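Local coordinates for outer membrane protein Omp121 (Bacteroides thetaiotaomicron, PDB 5FQ8) that probably takes up nutrients across the outer membrane as a SusC-like TonB-dependent transporter, working with partner proteins of the same assembly and binding calcium, at residues E770-S781 / I855-I863; G762-E770 / S892-V900. One frame throughout, in Å; residues are numbered along the deposited sequence.

Contact 1 of 2, residues E770-S781 / I855-I863; sequences ERDPQGRIVVNS and IVPNSVNKI
A short parallel pairing of strands joins 777-778 to the start of strand 859-865, in a loop region beyond the barrel, probably on its extracellular side as in other TonB-dependent receptors. Ile777 lies beside Ser859 and Val778 beside Val860. Three backbone bonds stitch the strands. Ile777 N donates to Asn858 O, and Val860 N donates to Ile777 O at 2.9 Å. Val779 N then reaches Val860 O. The carbonyl of Ile777 also takes a CA-H...O contact from Ser859. Past the pairing, a water bridges Val779 O and Lys862 N.

The side chain of Val860 shares a face of the sheet with Val778. Val860 CG1 lies 3.6 Å above one face of the Arg776 guanidinium, offset toward its rim, and is 3.5 Å from Arg776 CB. The opposite face of that group has Gln774 NE2 near its rim. Arg776 NE forms a salt bridge with Asp772 OD2 at 2.8 Å, which limits rotation of the guanidinium. Asp772 also accepts from Arg776 N through OD1, met from above the carboxylate plane. Val860 CG2 touches Val778 CG2. On the other face, Ile777 CG2 packs on Val856 CG1, and Val779 CG2 meets Ser859 CB at 3.7 Å.

Lys862 CB rests on Val778 CG1, and its far end meets Glu770. Lys862 CG is anti to its backbone nitrogen (chi1 -168°) and the rest of the chain is extended, which carries NZ to Glu770 OE2 at 2.6 Å. The carboxylate uses its syn lone pair. An acidic side chain of another protein is a second partner for NZ.

Strand 868-873 pairs antiparallel with 859-865 on the side away from 777-778. Its Tyr871 touches Asp772 and Lys862. Val787 bonds through its backbone to Glu770 and Val778.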
# COMPACT_ATOMS: atom_id res chain seq x y z
N GLU B 770 -28.17 -36.75 -13.87
CA GLU B 770 -28.02 -37.99 -14.63
C GLU B 770 -29.39 -38.51 -15.06
O GLU B 770 -30.39 -38.36 -14.37
CB GLU B 770 -27.30 -39.03 -13.78
CG GLU B 770 -26.98 -40.33 -14.50
CD GLU B 770 -26.37 -41.39 -13.61
OE1 GLU B 770 -26.45 -41.27 -12.38
OE2 GLU B 770 -25.81 -42.34 -14.16
N ARG B 771 -29.42 -39.13 -16.24
CA ARG B 771 -30.63 -39.72 -16.78
C ARG B 771 -30.36 -41.17 -17.17
O ARG B 771 -29.24 -41.53 -17.53
CB ARG B 771 -31.15 -38.96 -18.01
CG ARG B 771 -31.34 -37.47 -17.82
CD ARG B 771 -32.75 -37.12 -17.41
NE ARG B 771 -32.88 -35.70 -17.12
CZ ARG B 771 -34.04 -35.05 -16.99
NH1 ARG B 771 -35.19 -35.69 -17.12
NH2 ARG B 771 -34.03 -33.76 -16.74
N ASP B 772 -31.39 -41.99 -17.09
CA ASP B 772 -31.25 -43.37 -17.54
C ASP B 772 -31.35 -43.39 -19.06
O ASP B 772 -31.70 -42.39 -19.68
CB ASP B 772 -32.29 -44.25 -16.85
CG ASP B 772 -33.70 -43.97 -17.27
OD1 ASP B 772 -33.94 -43.19 -18.20
OD2 ASP B 772 -34.61 -44.57 -16.65
N PRO B 773 -31.04 -44.51 -19.72
CA PRO B 773 -31.02 -44.49 -21.19
C PRO B 773 -32.35 -44.15 -21.79
O PRO B 773 -32.44 -43.97 -23.01
CB PRO B 773 -30.60 -45.91 -21.57
CG PRO B 773 -29.88 -46.42 -20.38
CD PRO B 773 -30.59 -45.81 -19.21
N GLN B 774 -33.38 -44.01 -20.97
CA GLN B 774 -34.75 -43.90 -21.41
C GLN B 774 -35.36 -42.57 -20.99
O GLN B 774 -36.57 -42.38 -21.12
CB GLN B 774 -35.53 -45.09 -20.84
CG GLN B 774 -36.88 -45.38 -21.43
CD GLN B 774 -37.91 -45.48 -20.34
OE1 GLN B 774 -37.78 -44.82 -19.31
NE2 GLN B 774 -38.92 -46.31 -20.54
N GLY B 775 -34.56 -41.65 -20.48
CA GLY B 775 -34.97 -40.29 -20.25
C GLY B 775 -35.22 -39.93 -18.81
O GLY B 775 -35.29 -38.74 -18.49
N ARG B 776 -35.35 -40.90 -17.93
CA ARG B 776 -35.80 -40.61 -16.58
C ARG B 776 -34.64 -40.11 -15.71
O ARG B 776 -33.47 -40.42 -15.93
CB ARG B 776 -36.46 -41.84 -15.98
CG ARG B 776 -37.73 -42.27 -16.74
CD ARG B 776 -38.24 -43.66 -16.33
NE ARG B 776 -37.38 -44.72 -16.84
CZ ARG B 776 -37.44 -45.99 -16.44
NH1 ARG B 776 -38.33 -46.36 -15.53
NH2 ARG B 776 -36.61 -46.89 -16.96
N ILE B 777 -35.00 -39.30 -14.72
CA ILE B 777 -34.02 -38.59 -13.90
C ILE B 777 -33.53 -39.51 -12.79
O ILE B 777 -34.33 -40.12 -12.08
CB ILE B 777 -34.64 -37.31 -13.32
CG1 ILE B 777 -33.63 -36.54 -12.51
CG2 ILE B 777 -35.80 -37.61 -12.45
CD1 ILE B 777 -33.07 -35.43 -13.28
N VAL B 778 -32.22 -39.63 -12.66
CA VAL B 778 -31.68 -40.46 -11.60
C VAL B 778 -31.66 -39.66 -10.32
O VAL B 778 -31.21 -38.51 -10.31
CB VAL B 778 -30.28 -40.97 -11.96
CG1 VAL B 778 -29.80 -41.91 -10.90
CG2 VAL B 778 -30.28 -41.63 -13.30
N VAL B 779 -32.12 -40.25 -9.24
CA VAL B 779 -32.05 -39.62 -7.94
C VAL B 779 -31.45 -40.60 -6.94
O VAL B 779 -31.29 -41.78 -7.21
CB VAL B 779 -33.42 -39.14 -7.45
CG1 VAL B 779 -33.91 -38.03 -8.33
CG2 VAL B 779 -34.36 -40.28 -7.48
N ASN B 780 -31.10 -40.06 -5.78
CA ASN B 780 -30.38 -40.79 -4.75
C ASN B 780 -31.36 -41.62 -3.95
O ASN B 780 -32.40 -41.11 -3.51
CB ASN B 780 -29.64 -39.80 -3.85
CG ASN B 780 -29.02 -40.44 -2.63
OD1 ASN B 780 -29.70 -40.74 -1.66
ND2 ASN B 780 -27.71 -40.61 -2.66
N SER B 781 -31.02 -42.89 -3.75
CA SER B 781 -31.93 -43.82 -3.11
C SER B 781 -32.37 -43.36 -1.74
O SER B 781 -33.46 -43.69 -1.29
CB SER B 781 -31.26 -45.19 -3.02
OG SER B 781 -30.42 -45.39 -4.14
N ILE B 855 -41.85 -36.72 -4.47
CA ILE B 855 -40.99 -37.56 -5.28
C ILE B 855 -40.83 -36.90 -6.63
O ILE B 855 -41.81 -36.62 -7.31
CB ILE B 855 -41.57 -38.98 -5.42
CG1 ILE B 855 -41.37 -39.75 -4.12
CG2 ILE B 855 -40.88 -39.70 -6.54
CD1 ILE B 855 -41.89 -41.15 -4.13
N VAL B 856 -39.59 -36.61 -6.99
CA VAL B 856 -39.26 -36.02 -8.28
C VAL B 856 -39.99 -36.81 -9.36
O VAL B 856 -39.86 -38.03 -9.40
CB VAL B 856 -37.75 -36.01 -8.52
CG1 VAL B 856 -37.43 -35.53 -9.92
CG2 VAL B 856 -37.08 -35.12 -7.51
N PRO B 857 -40.78 -36.17 -10.21
CA PRO B 857 -41.51 -36.93 -11.23
C PRO B 857 -40.55 -37.56 -12.22
O PRO B 857 -39.58 -36.94 -12.65
CB PRO B 857 -42.40 -35.86 -11.87
CG PRO B 857 -42.61 -34.88 -10.81
CD PRO B 857 -41.28 -34.80 -10.12
N ASN B 858 -40.84 -38.82 -12.57
CA ASN B 858 -40.08 -39.62 -13.52
C ASN B 858 -38.77 -40.12 -12.95
O ASN B 858 -37.83 -40.36 -13.70
CB ASN B 858 -39.80 -38.83 -14.80
CG ASN B 858 -40.60 -39.33 -15.97
OD1 ASN B 858 -41.69 -39.87 -15.79
ND2 ASN B 858 -40.07 -39.16 -17.17
N SER B 859 -38.69 -40.30 -11.65
CA SER B 859 -37.42 -40.58 -11.02
C SER B 859 -37.12 -42.07 -10.99
O SER B 859 -38.01 -42.90 -10.83
CB SER B 859 -37.41 -40.03 -9.59
OG SER B 859 -38.57 -40.42 -8.89
N VAL B 860 -35.85 -42.40 -11.17
CA VAL B 860 -35.37 -43.77 -11.03
C VAL B 860 -34.27 -43.78 -9.98
O VAL B 860 -33.82 -42.75 -9.50
CB VAL B 860 -34.85 -44.34 -12.35
CG1 VAL B 860 -35.90 -44.20 -13.41
CG2 VAL B 860 -33.60 -43.61 -12.75
N ASN B 861 -33.85 -44.98 -9.62
CA ASN B 861 -32.63 -45.19 -8.87
C ASN B 861 -31.70 -46.02 -9.73
O ASN B 861 -32.14 -46.92 -10.43
CB ASN B 861 -32.90 -45.89 -7.54
CG ASN B 861 -33.76 -45.06 -6.63
OD1 ASN B 861 -33.93 -43.88 -6.85
ND2 ASN B 861 -34.31 -45.67 -5.60
N LYS B 862 -30.42 -45.68 -9.71
CA LYS B 862 -29.41 -46.42 -10.45
C LYS B 862 -28.82 -47.46 -9.52
O LYS B 862 -28.13 -47.11 -8.55
CB LYS B 862 -28.35 -45.47 -10.98
CG LYS B 862 -27.41 -46.06 -12.00
CD LYS B 862 -26.31 -45.06 -12.26
CE LYS B 862 -25.40 -45.54 -13.34
NZ LYS B 862 -24.47 -44.48 -13.75
N ILE B 863 -29.11 -48.72 -9.79
CA ILE B 863 -28.64 -49.83 -8.97
C ILE B 863 -27.30 -50.30 -9.53
O ILE B 863 -27.25 -50.88 -10.61
CB ILE B 863 -29.66 -50.96 -8.93
CG1 ILE B 863 -30.97 -50.45 -8.33
CG2 ILE B 863 -29.14 -52.10 -8.11
CD1 ILE B 863 -30.79 -49.82 -7.00
O HOH W 1 -29.57 -43.89 -7.59

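Contact 2 of 2, residues G762-E770 / S892-V900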
# COMPACT_ATOMS: atom_id res chain seq x y z
N GLY B 762 -18.83 -18.44 -26.93
CA GLY B 762 -19.52 -18.33 -25.66
C GLY B 762 -20.39 -19.50 -25.30
O GLY B 762 -21.50 -19.30 -24.81
N VAL B 763 -19.91 -20.72 -25.49
CA VAL B 763 -20.68 -21.90 -25.13
C VAL B 763 -20.67 -22.09 -23.63
O VAL B 763 -19.63 -21.94 -22.98
CB VAL B 763 -20.11 -23.13 -25.84
CG1 VAL B 763 -20.85 -24.37 -25.39
CG2 VAL B 763 -20.25 -22.96 -27.32
N PHE B 764 -21.82 -22.43 -23.06
CA PHE B 764 -21.94 -22.68 -21.63
C PHE B 764 -21.96 -24.17 -21.35
O PHE B 764 -22.59 -24.93 -22.08
CB PHE B 764 -23.22 -22.09 -21.05
CG PHE B 764 -23.13 -20.65 -20.73
CD1 PHE B 764 -22.73 -20.24 -19.48
CD2 PHE B 764 -23.49 -19.71 -21.66
CE1 PHE B 764 -22.67 -18.92 -19.17
CE2 PHE B 764 -23.46 -18.40 -21.36
CZ PHE B 764 -23.04 -17.99 -20.10
N LYS B 765 -21.27 -24.57 -20.29
CA LYS B 765 -21.39 -25.90 -19.69
C LYS B 765 -21.82 -25.74 -18.24
O LYS B 765 -21.39 -24.82 -17.56
CB LYS B 765 -20.08 -26.66 -19.78
CG LYS B 765 -19.66 -27.05 -21.16
CD LYS B 765 -18.41 -27.87 -21.11
CE LYS B 765 -17.99 -28.33 -22.48
NZ LYS B 765 -16.77 -29.18 -22.40
N ALA B 766 -22.67 -26.64 -17.78
CA ALA B 766 -23.17 -26.56 -16.41
C ALA B 766 -23.64 -27.93 -15.98
O ALA B 766 -23.89 -28.81 -16.80
CB ALA B 766 -24.30 -25.53 -16.31
N GLN B 767 -23.74 -28.12 -14.67
CA GLN B 767 -24.06 -29.45 -14.15
C GLN B 767 -25.54 -29.76 -14.35
O GLN B 767 -26.41 -29.00 -13.92
CB GLN B 767 -23.67 -29.60 -12.68
CG GLN B 767 -24.35 -28.71 -11.68
CD GLN B 767 -24.54 -29.36 -10.33
OE1 GLN B 767 -24.01 -30.43 -10.09
NE2 GLN B 767 -25.29 -28.73 -9.46
N VAL B 768 -25.81 -30.87 -15.03
CA VAL B 768 -27.14 -31.39 -15.24
C VAL B 768 -27.23 -32.70 -14.48
O VAL B 768 -26.22 -33.28 -14.08
CB VAL B 768 -27.44 -31.59 -16.74
CG1 VAL B 768 -26.60 -32.71 -17.28
CG2 VAL B 768 -28.94 -31.84 -16.98
N ALA B 769 -28.46 -33.17 -14.26
CA ALA B 769 -28.61 -34.42 -13.54
C ALA B 769 -28.48 -35.61 -14.47
O ALA B 769 -28.63 -35.51 -15.69
CB ALA B 769 -29.94 -34.47 -12.81
N GLU B 770 -28.17 -36.75 -13.87
CA GLU B 770 -28.02 -37.99 -14.63
C GLU B 770 -29.39 -38.51 -15.06
O GLU B 770 -30.39 -38.36 -14.37
CB GLU B 770 -27.30 -39.03 -13.78
CG GLU B 770 -26.98 -40.33 -14.50
CD GLU B 770 -26.37 -41.39 -13.61
OE1 GLU B 770 -26.45 -41.27 -12.38
OE2 GLU B 770 -25.81 -42.34 -14.16
N SER B 892 -34.50 -30.31 -10.50
CA SER B 892 -34.08 -31.32 -11.44
C SER B 892 -33.05 -30.79 -12.42
O SER B 892 -32.41 -31.57 -13.13
CB SER B 892 -35.28 -31.86 -12.18
OG SER B 892 -36.24 -32.33 -11.26
N ASP B 893 -32.85 -29.49 -12.46
CA ASP B 893 -31.95 -28.91 -13.43
C ASP B 893 -30.53 -28.76 -12.90
O ASP B 893 -29.61 -28.58 -13.70
CB ASP B 893 -32.46 -27.54 -13.86
CG ASP B 893 -33.44 -27.61 -14.98
OD1 ASP B 893 -33.33 -28.52 -15.82
OD2 ASP B 893 -34.32 -26.73 -15.01
N MET B 894 -30.35 -28.81 -11.59
CA MET B 894 -29.05 -28.68 -10.91
C MET B 894 -28.45 -27.32 -11.28
O MET B 894 -29.16 -26.31 -11.29
CB MET B 894 -28.15 -29.86 -11.22
CG MET B 894 -28.81 -31.20 -10.95
SD MET B 894 -27.70 -32.50 -10.44
CE MET B 894 -27.97 -32.46 -8.69
N GLY B 895 -27.16 -27.26 -11.56
CA GLY B 895 -26.54 -25.98 -11.82
C GLY B 895 -27.11 -25.28 -13.04
O GLY B 895 -27.25 -24.05 -13.06
N SER B 896 -27.43 -26.04 -14.09
CA SER B 896 -27.94 -25.44 -15.31
C SER B 896 -29.21 -24.64 -15.07
O SER B 896 -29.53 -23.77 -15.88
CB SER B 896 -28.19 -26.52 -16.32
OG SER B 896 -29.17 -27.39 -15.80
N CYS B 897 -29.92 -24.90 -13.97
CA CYS B 897 -31.10 -24.11 -13.64
C CYS B 897 -30.81 -22.63 -13.64
O CYS B 897 -31.70 -21.82 -13.91
CB CYS B 897 -31.63 -24.52 -12.27
SG CYS B 897 -32.90 -23.48 -11.61
N PHE B 898 -29.57 -22.25 -13.38
CA PHE B 898 -29.25 -20.85 -13.17
C PHE B 898 -28.64 -20.20 -14.39
O PHE B 898 -28.28 -19.03 -14.33
CB PHE B 898 -28.32 -20.72 -11.97
CG PHE B 898 -28.90 -21.31 -10.72
CD1 PHE B 898 -30.06 -20.82 -10.18
CD2 PHE B 898 -28.28 -22.38 -10.11
CE1 PHE B 898 -30.59 -21.36 -9.05
CE2 PHE B 898 -28.80 -22.92 -8.98
CZ PHE B 898 -29.96 -22.42 -8.44
N LEU B 899 -28.55 -20.92 -15.50
CA LEU B 899 -28.47 -20.27 -16.79
C LEU B 899 -29.87 -19.84 -17.20
O LEU B 899 -30.79 -20.66 -17.25
CB LEU B 899 -27.86 -21.21 -17.82
CG LEU B 899 -26.39 -21.46 -17.56
CD1 LEU B 899 -25.90 -22.57 -18.43
CD2 LEU B 899 -25.62 -20.21 -17.85
N VAL B 900 -30.03 -18.55 -17.48
CA VAL B 900 -31.33 -17.93 -17.68
C VAL B 900 -31.43 -17.37 -19.09
O VAL B 900 -30.45 -16.88 -19.65
CB VAL B 900 -31.54 -16.83 -16.63
CG1 VAL B 900 -32.69 -15.93 -17.00
CG2 VAL B 900 -31.78 -17.48 -15.29
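Leu899 lies over one face of the Phe764 ring. Leu899 CD2 is 3.7 Å from the centroid of the Phe764 ring and 28° off the normal, a CH-pi contact displaced toward the CD1-CE1 side. Leu899 CD1 touches Phe764 CB and lies 4.0 Å from Ala766 CB. Phe764 has CG anti to its carbonyl carbon (chi1 -82°), and this puts the ring beside the leucine. Val828 of strand 828-831 touches both Phe764 and Leu899. With an alanine here instead of Phe764, Leu899 CD2 would probably lose the ring face it rests on, leaving a gap between the strand and the leucine.

Ala766 is small enough to sit close to the backbone of Ser896, with Ala766 CB 3.8 Å from Ser896 CA. Next to it, Gln767 CG lies 3.2 Å from Gly895 N and also touches Gly895 CA. The lack of a side chain at Gly895 leaves room for Gln767 CG.

The partner is the end of a 3-10 segment that begins before Ser892 and leads into barrel strand 899-915. Strand 763-766 belongs to a separate four-stranded antiparallel sheet, where it lies between 752-756 and 793-794. The contact therefore lays that sheet, and the chain leaving it, against the turn that enters the barrel strand. Ser896 N donates to Gln767 O at 3.1 Å, with the donor tilted 31° from the carbonyl plane.

Met894 crosses Gln767 at about a right angle. Met894 CB comes within 3.3 Å of Gln767 O. The Met894 chain bends at chi2 and chi3, and Met894 SD then lies 3.8 Å from Ala769 CB. The same methyl of Ala769 also approaches Ser892 O.

How the contacts relate
The centres of contacts 1 and 2 are about 17 Å apart, on the same side of the chain's centre. They share Glu770, where segment 762-770 runs straight into 770-781. Strand 763-766 comes first along the chain, then 777-778, then 859-865, and last the 3-10 segment leading into 899-915. Contact 1 is thus nested inside the loop that contact 2 closes. The two also touch: Ile777 CD1 packs on Ala769 CB, and Val856 CG1 meets Ser892 OG. The small sheet of contact 1 is in this way joined to the four-stranded sheet and the barrel strand of contact 2. Both lie away from the known metal and lipid-like ligand sites.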